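PDB 3H6E: carbohydrate kinase, FGGY from Novosphingobium aromaticivorans, which probably phosphorylates a sugar or related polyol, as FGGY-family carbohydrate kinases do, though its own substrate is not established. Local coordinates for residues L239-F244 with L392-F397; A245-N250 with G441-I446; T253-G258 with D401-A406. All coordinates share one frame; numbering follows the deposited sequence.

Contact 1 (L239-F244 with L392-F397); sequences LAARGF and LVEGRF
L392 meets A241 and F244 through a single methyl, a compact example of a strand residue closing the gap between a sheet and a helix. From its CB the side chain climbs off the sheet toward helix 233-241. CG lies anti to the backbone N (chi1 167°), and the chain forks there. CB and CG stop short of the opposite segment; the branch CD2 does the work, lying 3.6 Å from A241 CB and 3.9 Å from F244 CE2. The other branch, CD1, turns toward L443 of strand 443-445, two strands away in the sheet. The leucine lies athwart F244, and CD2 approaches the phenyl ring obliquely at its CD2-CE2 side.

A241 and F244 act together because a type I turn runs from one to the other, closed by a bond of 3.1 Å from F244 N to A241 O. The turn brings the ring round to the same side as the alanine methyl. At the far end of the patch E394 extends toward the helix, its OE2 4.3 Å from A241 CB, a loose approach rather than a bond.

Helix 233-241 follows strand 226-232 of the first sheet, and the chain next enters the second sheet at strand 252-256. This is therefore where the connecting helix between the two halves of an actin-like ATPase fold lands on the second sheet, V254 sharing the alanine contact. Between L392, A241 and F244 only carbon meets carbon, and with the E394 carboxylate unbonded at the edge, the join depends on burial and fit rather than on direction.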
loop_
_atom_site.group_PDB
_atom_site.type_symbol
_atom_site.label_atom_id
_atom_site.label_comp_id
_atom_site.label_asym_id
_atom_site.label_seq_id
_atom_site.Cartn_x
_atom_site.Cartn_y
_atom_site.Cartn_z
ATOM N N LEU A 239 7.673 7.283 -1.029
ATOM C CA LEU A 239 8.819 8.089 -0.622
ATOM C C LEU A 239 10.100 7.491 -1.171
ATOM O O LEU A 239 10.892 8.174 -1.814
ATOM C CB LEU A 239 8.916 8.160 0.899
ATOM C CG LEU A 239 8.194 9.321 1.572
ATOM C CD1 LEU A 239 8.440 9.281 3.074
ATOM C CD2 LEU A 239 8.658 10.637 0.980
ATOM N N ALA A 240 10.296 6.203 -0.907
ATOM C CA ALA A 240 11.469 5.491 -1.397
ATOM C C ALA A 240 11.625 5.654 -2.908
ATOM O O ALA A 240 12.636 6.168 -3.389
ATOM C CB ALA A 240 11.390 4.024 -1.026
ATOM N N ALA A 241 10.614 5.218 -3.650
ATOM C CA ALA A 241 10.629 5.311 -5.103
ATOM C C ALA A 241 11.009 6.715 -5.574
ATOM O O ALA A 241 11.760 6.873 -6.537
ATOM C CB ALA A 241 9.281 4.907 -5.669
ATOM N N ARG A 242 10.498 7.732 -4.887
ATOM C CA ARG A 242 10.785 9.114 -5.255
ATOM C C ARG A 242 12.225 9.504 -4.926
ATOM O O ARG A 242 12.686 10.582 -5.295
ATOM C CB ARG A 242 9.798 10.074 -4.583
ATOM C CG ARG A 242 8.359 9.902 -5.052
ATOM C CD ARG A 242 7.531 11.142 -4.794
ATOM N NE ARG A 242 7.317 11.383 -3.371
ATOM C CZ ARG A 242 6.244 10.980 -2.694
ATOM N NH1 ARG A 242 5.278 10.308 -3.309
ATOM N NH2 ARG A 242 6.134 11.247 -1.401
ATOM N N GLY A 243 12.928 8.620 -4.224
ATOM C CA GLY A 243 14.336 8.818 -3.933
ATOM C C GLY A 243 15.202 8.564 -5.154
ATOM O O GLY A 243 16.247 9.192 -5.324
ATOM N N PHE A 244 14.766 7.639 -6.007
ATOM C CA PHE A 244 15.478 7.350 -7.246
ATOM C C PHE A 244 15.556 8.599 -8.120
ATOM O O PHE A 244 14.611 9.386 -8.180
ATOM C CB PHE A 244 14.806 6.206 -8.011
ATOM C CG PHE A 244 14.881 4.880 -7.313
ATOM C CD1 PHE A 244 16.101 4.263 -7.097
ATOM C CD2 PHE A 244 13.727 4.240 -6.886
ATOM C CE1 PHE A 244 16.176 3.037 -6.456
ATOM C CE2 PHE A 244 13.791 3.012 -6.245
ATOM C CZ PHE A 244 15.017 2.410 -6.029
ATOM N N LEU A 392 7.663 2.237 -12.236
ATOM C CA LEU A 392 8.576 1.446 -11.426
ATOM C C LEU A 392 7.860 0.209 -10.903
ATOM O O LEU A 392 6.918 0.315 -10.117
ATOM C CB LEU A 392 9.109 2.284 -10.266
ATOM C CG LEU A 392 9.838 1.546 -9.141
ATOM C CD1 LEU A 392 10.950 0.662 -9.696
ATOM C CD2 LEU A 392 10.377 2.551 -8.129
ATOM N N VAL A 393 8.298 -0.961 -11.359
ATOM C CA VAL A 393 7.744 -2.222 -10.880
ATOM C C VAL A 393 8.472 -2.660 -9.613
ATOM O O VAL A 393 9.702 -2.632 -9.555
ATOM C CB VAL A 393 7.849 -3.333 -11.944
ATOM C CG1 VAL A 393 7.117 -4.582 -11.482
ATOM C CG2 VAL A 393 7.284 -2.853 -13.270
ATOM N N GLU A 394 7.709 -3.052 -8.598
ATOM C CA GLU A 394 8.274 -3.569 -7.355
ATOM C C GLU A 394 7.542 -4.844 -6.958
ATOM O O GLU A 394 6.619 -5.277 -7.651
ATOM C CB GLU A 394 8.180 -2.528 -6.241
ATOM C CG GLU A 394 8.807 -1.195 -6.598
ATOM C CD GLU A 394 8.915 -0.271 -5.406
ATOM O OE1 GLU A 394 8.188 -0.496 -4.416
ATOM O OE2 GLU A 394 9.724 0.679 -5.457
ATOM N N GLY A 395 7.947 -5.441 -5.843
ATOM C CA GLY A 395 7.379 -6.705 -5.414
ATOM C C GLY A 395 8.056 -7.870 -6.109
ATOM O O GLY A 395 8.981 -7.672 -6.896
ATOM N N ARG A 396 7.592 -9.085 -5.837
ATOM C CA ARG A 396 8.261 -10.276 -6.355
ATOM C C ARG A 396 8.187 -10.431 -7.875
ATOM O O ARG A 396 9.065 -11.043 -8.480
ATOM C CB ARG A 396 7.764 -11.544 -5.647
ATOM C CG ARG A 396 6.381 -12.027 -6.050
ATOM C CD ARG A 396 6.049 -13.326 -5.316
ATOM N NE ARG A 396 4.688 -13.797 -5.566
ATOM C CZ ARG A 396 4.361 -14.722 -6.465
ATOM N NH1 ARG A 396 5.294 -15.284 -7.222
ATOM N NH2 ARG A 396 3.093 -15.083 -6.613
ATOM N N PHE A 397 7.154 -9.870 -8.493
ATOM C CA PHE A 397 6.974 -10.020 -9.934
ATOM C C PHE A 397 7.866 -9.073 -10.736
ATOM O O PHE A 397 7.757 -8.977 -11.958
ATOM C CB PHE A 397 5.501 -9.868 -10.318
ATOM C CG PHE A 397 4.645 -11.021 -9.868
ATOM C CD1 PHE A 397 4.462 -12.125 -10.685
ATOM C CD2 PHE A 397 4.037 -11.009 -8.622
ATOM C CE1 PHE A 397 3.688 -13.187 -10.275
ATOM C CE2 PHE A 397 3.261 -12.069 -8.206
ATOM C CZ PHE A 397 3.086 -13.160 -9.034
#

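Contact 2 (A245-N250 with G441-I446); sequences AEIADN and GELVRI
E246 OE1 is reached from the L443 side both by a water and by carbon. The water donates to this oxygen over 2.9 Å and accepts the backbone N-H of L443, at 3.0 Å from that N, so a carboxylate side chain and a strand amide are joined through one solvent molecule. The same OE1 lies 3.2 Å from L443 CB, a close polar-apolar approach. It gets there because the glutamate chain is bent at its middle (chi2 85°), which folds the carboxylate over the leucine; the two side chains run antiparallel past one another.

Further along the leucine, CD1 packs against I247. It touches I247 CD1 at 3.7 Å, and CG1 of the isoleucine as closely, the isoleucine being set nearly perpendicular to the leucine. Y417 of strand 415-419 adds to this cluster, touching both E246 and L443.

The loop itself is held in shape by its own bonds. A type II' turn from I247 to N250 is closed by N250 N and I247 O at 2.8 Å. The amide of N250 then reaches back, ND2 lying 3.0 Å from E246 O with a fairly straight N-H angle of 160°, although it comes from above the carbonyl plane.

Strand 443-445 is the outermost strand of its sheet, antiparallel to 415-419, and the loop before strand 252-256 lies over L443. The chemistry is two-layered: methyl groups pack on the inner side, while the carboxylate is linked to the strand amide by water, consistent with a margin that remains accessible to solvent.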
loop_
_atom_site.group_PDB
_atom_site.type_symbol
_atom_site.label_atom_id
_atom_site.label_comp_id
_atom_site.label_asym_id
_atom_site.label_seq_id
_atom_site.Cartn_x
_atom_site.Cartn_y
_atom_site.Cartn_z
ATOM N N ALA A 245 16.687 8.774 -8.798
ATOM C CA ALA A 245 16.930 9.970 -9.597
ATOM C C ALA A 245 15.954 10.117 -10.760
ATOM O O ALA A 245 15.660 11.235 -11.182
ATOM C CB ALA A 245 18.368 9.996 -10.100
ATOM N N GLU A 246 15.455 8.994 -11.275
ATOM C CA GLU A 246 14.528 9.018 -12.407
ATOM C C GLU A 246 13.093 9.319 -11.983
ATOM O O GLU A 246 12.280 9.772 -12.789
ATOM C CB GLU A 246 14.553 7.692 -13.178
ATOM C CG GLU A 246 15.849 7.409 -13.924
ATOM C CD GLU A 246 16.888 6.755 -13.043
ATOM O OE1 GLU A 246 16.497 6.105 -12.051
ATOM O OE2 GLU A 246 18.093 6.892 -13.341
ATOM N N ILE A 247 12.780 9.049 -10.722
ATOM C CA ILE A 247 11.427 9.241 -10.229
ATOM C C ILE A 247 11.288 10.627 -9.623
ATOM O O ILE A 247 10.688 11.524 -10.220
ATOM C CB ILE A 247 11.063 8.179 -9.184
ATOM C CG1 ILE A 247 11.462 6.789 -9.683
ATOM C CG2 ILE A 247 9.577 8.234 -8.864
ATOM C CD1 ILE A 247 10.871 6.428 -11.027
ATOM N N ALA A 248 11.857 10.795 -8.436
ATOM C CA ALA A 248 11.896 12.090 -7.775
ATOM C C ALA A 248 10.561 12.817 -7.853
ATOM O O ALA A 248 9.570 12.398 -7.250
ATOM C CB ALA A 248 13.004 12.952 -8.366
ATOM N N ASP A 249 10.543 13.905 -8.612
ATOM C CA ASP A 249 9.386 14.780 -8.659
ATOM C C ASP A 249 8.624 14.640 -9.971
ATOM O O ASP A 249 7.596 15.286 -10.174
ATOM C CB ASP A 249 9.845 16.222 -8.486
ATOM C CG ASP A 249 9.025 16.969 -7.470
ATOM O OD1 ASP A 249 8.180 16.321 -6.810
ATOM O OD2 ASP A 249 9.233 18.195 -7.329
ATOM N N ASN A 250 9.136 13.795 -10.859
ATOM C CA ASN A 250 8.560 13.628 -12.190
ATOM C C ASN A 250 7.221 12.898 -12.189
ATOM O O ASN A 250 6.845 12.246 -11.212
ATOM C CB ASN A 250 9.543 12.890 -13.105
ATOM C CG ASN A 250 10.909 13.555 -13.153
ATOM O OD1 ASN A 250 11.016 14.772 -13.297
ATOM N ND2 ASN A 250 11.964 12.751 -13.039
ATOM N N GLY A 441 21.011 0.778 -4.759
ATOM C CA GLY A 441 21.012 0.450 -6.170
ATOM C C GLY A 441 20.556 1.610 -7.032
ATOM O O GLY A 441 20.475 2.754 -6.582
ATOM N N GLU A 442 20.270 1.307 -8.290
ATOM C CA GLU A 442 19.772 2.295 -9.231
ATOM C C GLU A 442 18.655 1.660 -10.033
ATOM O O GLU A 442 18.456 0.448 -9.976
ATOM C CB GLU A 442 20.887 2.747 -10.172
ATOM C CG GLU A 442 22.009 3.506 -9.492
ATOM C CD GLU A 442 23.182 3.761 -10.421
ATOM O OE1 GLU A 442 23.349 2.994 -11.393
ATOM O OE2 GLU A 442 23.936 4.727 -10.174
ATOM N N LEU A 443 17.919 2.475 -10.778
ATOM C CA LEU A 443 16.900 1.939 -11.667
ATOM C C LEU A 443 17.522 1.537 -12.998
ATOM O O LEU A 443 18.308 2.284 -13.581
ATOM C CB LEU A 443 15.776 2.952 -11.887
ATOM C CG LEU A 443 14.988 3.330 -10.634
ATOM C CD1 LEU A 443 13.824 4.241 -10.993
ATOM C CD2 LEU A 443 14.502 2.077 -9.911
ATOM N N VAL A 444 17.174 0.342 -13.458
ATOM C CA VAL A 444 17.603 -0.143 -14.756
ATOM C C VAL A 444 16.381 -0.177 -15.654
ATOM O O VAL A 444 15.364 -0.762 -15.290
ATOM C CB VAL A 444 18.175 -1.578 -14.658
ATOM C CG1 VAL A 444 18.782 -2.004 -15.991
ATOM C CG2 VAL A 444 19.199 -1.680 -13.530
ATOM N N ARG A 445 16.461 0.452 -16.824
ATOM C CA ARG A 445 15.319 0.424 -17.724
ATOM C C ARG A 445 15.136 -0.959 -18.332
ATOM O O ARG A 445 16.107 -1.670 -18.596
ATOM C CB ARG A 445 15.424 1.479 -18.824
ATOM C CG ARG A 445 14.132 1.603 -19.619
ATOM C CD ARG A 445 14.196 2.691 -20.663
ATOM N NE ARG A 445 12.952 2.767 -21.424
ATOM C CZ ARG A 445 12.763 3.566 -22.466
ATOM N NH1 ARG A 445 13.739 4.364 -22.882
ATOM N NH2 ARG A 445 11.597 3.569 -23.094
ATOM N N ILE A 446 13.882 -1.333 -18.546
ATOM C CA ILE A 446 13.564 -2.644 -19.081
ATOM C C ILE A 446 13.439 -2.602 -20.597
ATOM O O ILE A 446 12.755 -1.743 -21.152
ATOM C CB ILE A 446 12.258 -3.197 -18.474
ATOM C CG1 ILE A 446 12.388 -3.306 -16.955
ATOM C CG2 ILE A 446 11.915 -4.548 -19.082
ATOM C CD1 ILE A 446 13.596 -4.109 -16.508
HETATM O O HOH W 1 18.333 5.323 -9.936
#

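Contact 3 (T253-G258 with D401-A406); sequences TVLSTG and DVFVRA
L255 and F403 both carry CG anti to the backbone N (chi1 177° and 171°), and this common torsion sends the leucine out from the strand and the phenyl ring out from the helix until they meet from opposite directions. The leucine branch CD2 comes to the ring at its edge, in the ring plane, and lies 3.9 Å from F403 CZ, the outermost ring atom. T257, two residues on, brings its methyl to the same end of the ring: CG2 stands 4.3 Å from F403 CE2, obliquely and more loosely.

Strand 390-394, helix 401-410 and the parallel strand 415-419 form a beta-alpha-beta crossover, and F403 belongs to the first turn of its helix. Strand 252-256 lies on the other side of 390-394 from 415-419, so the ring extends past the strand preceding its own helix to reach the next one in the sheet. Helices 321-326 and 363-384 cover the helix at V402.

T257 divides its two branches between different tasks. While CG2 faces the phenylalanine, OG1 is hydrogen-bonded to E394 O and also to F397 N, tying the chain around T257 to the bend by which it leaves strand 390-394 for helix 401-410.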
loop_
_atom_site.group_PDB
_atom_site.type_symbol
_atom_site.label_atom_id
_atom_site.label_comp_id
_atom_site.label_asym_id
_atom_site.label_seq_id
_atom_site.Cartn_x
_atom_site.Cartn_y
_atom_site.Cartn_z
ATOM N N THR A 253 4.614 6.475 -11.995
ATOM C CA THR A 253 3.695 5.535 -11.378
ATOM C C THR A 253 4.473 4.363 -10.791
ATOM O O THR A 253 5.320 3.778 -11.463
ATOM C CB THR A 253 2.692 4.983 -12.406
ATOM O OG1 THR A 253 1.793 6.024 -12.813
ATOM C CG2 THR A 253 1.896 3.828 -11.813
ATOM N N VAL A 254 4.195 4.028 -9.536
ATOM C CA VAL A 254 4.764 2.831 -8.941
ATOM C C VAL A 254 3.757 1.689 -9.007
ATOM O O VAL A 254 2.614 1.827 -8.567
ATOM C CB VAL A 254 5.210 3.053 -7.484
ATOM C CG1 VAL A 254 5.739 1.753 -6.892
ATOM C CG2 VAL A 254 6.266 4.151 -7.402
ATOM N N LEU A 255 4.178 0.569 -9.580
ATOM C CA LEU A 255 3.311 -0.589 -9.689
ATOM C C LEU A 255 3.821 -1.691 -8.781
ATOM O O LEU A 255 4.808 -2.355 -9.097
ATOM C CB LEU A 255 3.261 -1.101 -11.127
ATOM C CG LEU A 255 2.413 -2.363 -11.314
ATOM C CD1 LEU A 255 0.945 -2.000 -11.398
ATOM C CD2 LEU A 255 2.841 -3.132 -12.550
ATOM N N SER A 256 3.154 -1.881 -7.648
ATOM C CA SER A 256 3.544 -2.939 -6.728
ATOM C C SER A 256 2.848 -4.249 -7.098
ATOM O O SER A 256 1.712 -4.256 -7.571
ATOM C CB SER A 256 3.257 -2.554 -5.277
ATOM O OG SER A 256 1.878 -2.385 -5.050
ATOM N N THR A 257 3.548 -5.357 -6.893
ATOM C CA THR A 257 3.028 -6.663 -7.265
ATOM C C THR A 257 3.094 -7.634 -6.093
ATOM O O THR A 257 3.740 -7.360 -5.084
ATOM C CB THR A 257 3.778 -7.242 -8.489
ATOM O OG1 THR A 257 5.126 -7.564 -8.127
ATOM C CG2 THR A 257 3.788 -6.239 -9.630
ATOM N N GLY A 258 2.440 -8.776 -6.257
ATOM C CA GLY A 258 2.234 -9.736 -5.190
ATOM C C GLY A 258 0.849 -10.337 -5.377
ATOM O O GLY A 258 0.367 -10.443 -6.508
ATOM N N ASP A 401 10.830 -11.699 -15.617
ATOM C CA ASP A 401 11.292 -11.172 -16.903
ATOM C C ASP A 401 10.217 -11.067 -17.985
ATOM O O ASP A 401 10.156 -10.078 -18.710
ATOM C CB ASP A 401 12.481 -11.986 -17.425
ATOM C CG ASP A 401 13.814 -11.360 -17.066
ATOM O OD1 ASP A 401 14.066 -10.220 -17.509
ATOM O OD2 ASP A 401 14.612 -12.006 -16.354
ATOM N N VAL A 402 9.380 -12.087 -18.107
ATOM C CA VAL A 402 8.346 -12.076 -19.132
ATOM C C VAL A 402 7.330 -10.971 -18.857
ATOM O O VAL A 402 6.856 -10.309 -19.782
ATOM C CB VAL A 402 7.621 -13.428 -19.228
ATOM C CG1 VAL A 402 6.619 -13.407 -20.364
ATOM C CG2 VAL A 402 8.635 -14.562 -19.415
ATOM N N PHE A 403 7.007 -10.769 -17.584
ATOM C CA PHE A 403 6.043 -9.743 -17.197
ATOM C C PHE A 403 6.553 -8.331 -17.476
ATOM O O PHE A 403 5.942 -7.587 -18.243
ATOM C CB PHE A 403 5.660 -9.877 -15.719
ATOM C CG PHE A 403 4.844 -8.727 -15.202
ATOM C CD1 PHE A 403 3.547 -8.527 -15.642
ATOM C CD2 PHE A 403 5.376 -7.840 -14.276
ATOM C CE1 PHE A 403 2.794 -7.463 -15.170
ATOM C CE2 PHE A 403 4.627 -6.776 -13.799
ATOM C CZ PHE A 403 3.335 -6.589 -14.249
ATOM N N VAL A 404 7.672 -7.975 -16.871
ATOM C CA VAL A 404 8.239 -6.636 -16.969
ATOM C C VAL A 404 8.553 -6.275 -18.418
ATOM O O VAL A 404 8.231 -5.151 -18.861
ATOM C CB VAL A 404 9.521 -6.503 -16.128
ATOM C CG1 VAL A 404 10.160 -5.139 -16.343
ATOM C CG2 VAL A 404 9.219 -6.731 -14.655
ATOM N N ARG A 405 9.202 -7.158 -19.152
ATOM C CA ARG A 405 9.578 -6.883 -20.539
ATOM C C ARG A 405 8.362 -6.781 -21.463
ATOM O O ARG A 405 8.370 -6.015 -22.425
ATOM C CB ARG A 405 10.567 -7.931 -21.057
ATOM C CG ARG A 405 11.892 -7.936 -20.311
ATOM C CD ARG A 405 12.909 -8.846 -20.973
ATOM N NE ARG A 405 13.429 -8.267 -22.206
ATOM C CZ ARG A 405 14.347 -8.847 -22.972
ATOM N NH1 ARG A 405 14.844 -10.030 -22.631
ATOM N NH2 ARG A 405 14.767 -8.248 -24.079
ATOM N N ALA A 406 7.323 -7.554 -21.172
ATOM C CA ALA A 406 6.078 -7.445 -21.917
ATOM C C ALA A 406 5.477 -6.071 -21.665
ATOM O O ALA A 406 4.874 -5.467 -22.551
ATOM C CB ALA A 406 5.108 -8.539 -21.503
#

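In the fold
All three contacts gather on the second sheet, where strands 252-256 and 390-394 are parallel neighbours. Contacts 1 and 2 share one face of it, their centres about 9 Å apart, and merge through L443, whose CG lies 3.7 Å from F244 CG. Contact 3 uses the other face: V254 turns toward A241 while the next residue, L255, turns toward the helix of F403. Its centre is about 11 Å from that of contact 1, and L392 O joins L255 N across the paired strands at 2.8 Å. Contacts 2 and 3, about 15 Å apart, touch through I446, whose CG2 is 3.6 Å from R405 CG. Helices thus sandwich the sheet, as in other actin-like ATPase domains.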